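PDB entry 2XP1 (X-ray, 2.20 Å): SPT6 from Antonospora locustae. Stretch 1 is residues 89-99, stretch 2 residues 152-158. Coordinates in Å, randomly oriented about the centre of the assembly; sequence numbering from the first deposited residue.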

# COMPACT_ATOMS: atom_id res chain seq x y z
N ARG A 89 -10.19 -6.10 -9.92
CA ARG A 89 -11.25 -5.14 -10.28
C ARG A 89 -10.84 -3.67 -10.10
O ARG A 89 -11.06 -2.86 -11.01
N PRO A 90 -10.22 -3.33 -8.94
CA PRO A 90 -9.83 -1.92 -8.75
C PRO A 90 -8.74 -1.48 -9.71
O PRO A 90 -8.73 -0.32 -10.10
N ILE A 91 -7.84 -2.38 -10.09
CA ILE A 91 -6.93 -2.12 -11.23
C ILE A 91 -7.74 -1.77 -12.46
O ILE A 91 -7.49 -0.76 -13.10
N LEU A 92 -8.76 -2.57 -12.77
CA LEU A 92 -9.57 -2.31 -13.97
C LEU A 92 -10.32 -1.00 -13.87
O LEU A 92 -10.45 -0.28 -14.87
N ARG A 93 -10.81 -0.68 -12.67
CA ARG A 93 -11.50 0.58 -12.43
C ARG A 93 -10.53 1.74 -12.69
O ARG A 93 -10.85 2.69 -13.39
N ASN A 94 -9.34 1.61 -12.15
CA ASN A 94 -8.25 2.51 -12.46
C ASN A 94 -7.93 2.66 -13.96
O ASN A 94 -7.90 3.77 -14.48
N LEU A 95 -7.68 1.54 -14.66
CA LEU A 95 -7.41 1.57 -16.09
C LEU A 95 -8.53 2.28 -16.84
O LEU A 95 -8.25 3.06 -17.77
N LYS A 96 -9.79 2.02 -16.46
CA LYS A 96 -10.92 2.68 -17.15
C LYS A 96 -10.82 4.21 -17.09
O LYS A 96 -10.99 4.88 -18.11
N SER A 97 -10.55 4.74 -15.89
CA SER A 97 -10.46 6.21 -15.66
C SER A 97 -9.33 6.78 -16.47
O SER A 97 -9.49 7.81 -17.11
N ILE A 98 -8.19 6.10 -16.41
CA ILE A 98 -6.97 6.54 -17.06
C ILE A 98 -7.29 6.79 -18.52
O ILE A 98 -7.02 7.89 -19.02
N LYS A 99 -7.89 5.82 -19.20
CA LYS A 99 -8.11 5.93 -20.65
C LYS A 99 -9.25 6.84 -21.01
O LYS A 99 -9.39 7.24 -22.17
N GLY A 152 3.01 4.23 -11.27
CA GLY A 152 2.56 2.84 -11.10
C GLY A 152 1.06 2.73 -11.25
O GLY A 152 0.32 3.62 -10.84
N VAL A 153 0.58 1.65 -11.83
CA VAL A 153 -0.86 1.46 -11.93
C VAL A 153 -1.32 0.20 -11.17
O VAL A 153 -1.16 -0.92 -11.67
N SER A 154 -1.95 0.43 -10.02
CA SER A 154 -2.47 -0.61 -9.16
C SER A 154 -3.92 -0.19 -8.89
O SER A 154 -4.63 0.18 -9.84
N ASP A 155 -4.40 -0.20 -7.65
CA ASP A 155 -5.74 0.38 -7.42
C ASP A 155 -5.65 1.89 -7.38
O ASP A 155 -6.65 2.62 -7.50
N MET A 156 -4.42 2.35 -7.24
CA MET A 156 -4.15 3.76 -7.20
C MET A 156 -3.12 4.02 -8.23
O MET A 156 -2.59 3.12 -8.84
N LEU A 157 -2.87 5.30 -8.42
CA LEU A 157 -1.74 5.77 -9.17
C LEU A 157 -0.66 6.08 -8.15
O LEU A 157 -0.93 6.79 -7.15
N THR A 158 0.54 5.54 -8.38
CA THR A 158 1.64 5.76 -7.45
C THR A 158 2.80 6.43 -8.14
O THR A 158 3.16 6.10 -9.26

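A backbone carbonyl in the turn between two strands can accept a hydrogen bond from a side chain of a packed helix, with apolar contacts beside it. The contact between helix 89-99 and segment 152-158 of SPT6 is a compact worked example, burying 383 Å² summed over both sides.

The segment opens with G152, which stays clear of the helix but is paired in the sheet: G152 N donates to T158 O at 2.7 Å, and T158 N donates to G152 O at 3.1 Å. An ideal CB on G152 would lie 2.5 Å from T158 OG1, a clash with that side chain as it is placed.

V153 begins the contact proper. Its side chain, in the t rotamer, leaves the backbone sideways to the helix, yet V153 CG1 lies 3.8 Å from I98 CD1 and 4.1 Å from L95 CD2. I98 points toward the segment and L95 sideways, the end of the latter coming nearer; both are mt. V153, L95 and I98 make an apolar cluster.

S154 contributes through its backbone. Its side chain (p) points away from the helix, while its carbonyl receives the hydrogen bond from N94, ND2 to S154 O at 2.9 Å with an N-H...O angle of 155°. The same oxygen accepts a CA-H...O contact from I91, CA to S154 O at 3.5 Å, and I91 CG1 also approaches S154 O to 3.5 Å. N94 points toward the segment with chi1 at -146°, between the usual wells. I91 is mt and sets out sideways.

At D155 the backbones draw close, D155 CA lying 4.7 Å from I91 CA. The D155 side chain (p) starts sideways, and its carboxylate end leads away from the helix; what packs is the base of the chain, with D155 CB 3.5 Å from P90 CB. P90, its ring C-gamma exo, points toward the segment.

M156, all m along its side chain, points away and offers its backbone instead. M156 O accepts from S154 N at 3.0 Å, closing the turn, and lies 3.1 Å from N94 ND2, so the amide nitrogen sits close to two carbonyls of the turn.

L157 restores the apolar theme. It leaves the backbone sideways in the mt rotamer, but its end comes nearer the helix, placing L157 CD2 3.8 Å from I98 CD1. I98 thus meets both V153 and L157, and T158 continues the strand beyond reach of the helix.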

# COMPACT_ATOMS: atom_id res chain seq x y z
CB ARG A 89 -12.61 -5.46 -9.61
CG ARG A 89 -13.27 -6.71 -10.19
CD ARG A 89 -14.79 -6.77 -9.96
NE ARG A 89 -15.19 -7.68 -8.87
CZ ARG A 89 -15.28 -9.02 -8.95
NH1 ARG A 89 -14.98 -9.68 -10.08
NH2 ARG A 89 -15.67 -9.72 -7.89
CB PRO A 90 -9.32 -1.88 -7.30
CG PRO A 90 -9.78 -3.18 -6.67
CD PRO A 90 -9.87 -4.16 -7.78
CB ILE A 91 -5.88 -3.25 -11.48
CG1 ILE A 91 -4.87 -3.30 -10.33
CG2 ILE A 91 -5.13 -2.98 -12.73
CD1 ILE A 91 -3.89 -4.49 -10.35
CB LEU A 92 -10.55 -3.45 -14.22
CG LEU A 92 -9.91 -4.83 -14.34
CD1 LEU A 92 -10.96 -5.93 -14.53
CD2 LEU A 92 -8.88 -4.86 -15.46
CB ARG A 93 -12.12 0.63 -11.01
CG ARG A 93 -13.50 -0.11 -10.88
CD ARG A 93 -13.93 -0.32 -9.43
NE ARG A 93 -15.06 -1.23 -9.33
CZ ARG A 93 -16.33 -0.85 -9.15
NH1 ARG A 93 -16.64 0.43 -9.04
NH2 ARG A 93 -17.29 -1.77 -9.07
CB ASN A 94 -7.01 2.07 -11.70
CG ASN A 94 -6.19 3.21 -11.28
OD1 ASN A 94 -6.60 4.36 -11.40
ND2 ASN A 94 -5.00 2.93 -10.78
CB LEU A 95 -7.29 0.16 -16.65
CG LEU A 95 -6.06 -0.64 -16.27
CD1 LEU A 95 -6.16 -2.05 -16.82
CD2 LEU A 95 -4.83 0.04 -16.82
CB LYS A 96 -12.31 2.16 -16.69
CG LYS A 96 -13.52 3.04 -17.16
CD LYS A 96 -14.91 2.45 -16.80
CE LYS A 96 -16.00 3.52 -16.90
NZ LYS A 96 -16.85 3.43 -18.13
CB SER A 97 -10.19 6.53 -14.18
OG SER A 97 -11.20 6.00 -13.34
CB ILE A 98 -5.84 5.49 -16.87
CG1 ILE A 98 -5.23 5.61 -15.46
CG2 ILE A 98 -4.78 5.60 -17.94
CD1 ILE A 98 -4.38 4.38 -15.01
CB LYS A 99 -8.31 4.56 -21.28
CG LYS A 99 -7.20 3.58 -20.93
CD LYS A 99 -7.19 2.49 -21.94
CE LYS A 99 -7.03 1.14 -21.28
NZ LYS A 99 -7.29 0.12 -22.35
CB VAL A 153 -1.37 1.36 -13.40
CG1 VAL A 153 -2.83 1.28 -13.42
CG2 VAL A 153 -0.91 2.56 -14.24
CB SER A 154 -1.63 -0.64 -7.87
OG SER A 154 -1.57 0.71 -7.31
CB ASP A 155 -6.43 -0.18 -6.18
CG ASP A 155 -5.76 0.21 -4.90
OD1 ASP A 155 -6.49 0.66 -3.98
OD2 ASP A 155 -4.52 0.06 -4.81
CB MET A 156 -3.63 4.20 -5.81
CG MET A 156 -4.54 3.82 -4.67
SD MET A 156 -6.08 4.76 -4.53
CE MET A 156 -5.55 6.32 -3.90
CB LEU A 157 -2.13 7.03 -9.94
CG LEU A 157 -3.21 6.75 -11.00
CD1 LEU A 157 -3.62 7.98 -11.84
CD2 LEU A 157 -2.64 5.73 -11.93
CB THR A 158 2.05 4.47 -6.76
OG1 THR A 158 2.00 3.41 -7.72
CG2 THR A 158 1.06 4.16 -5.71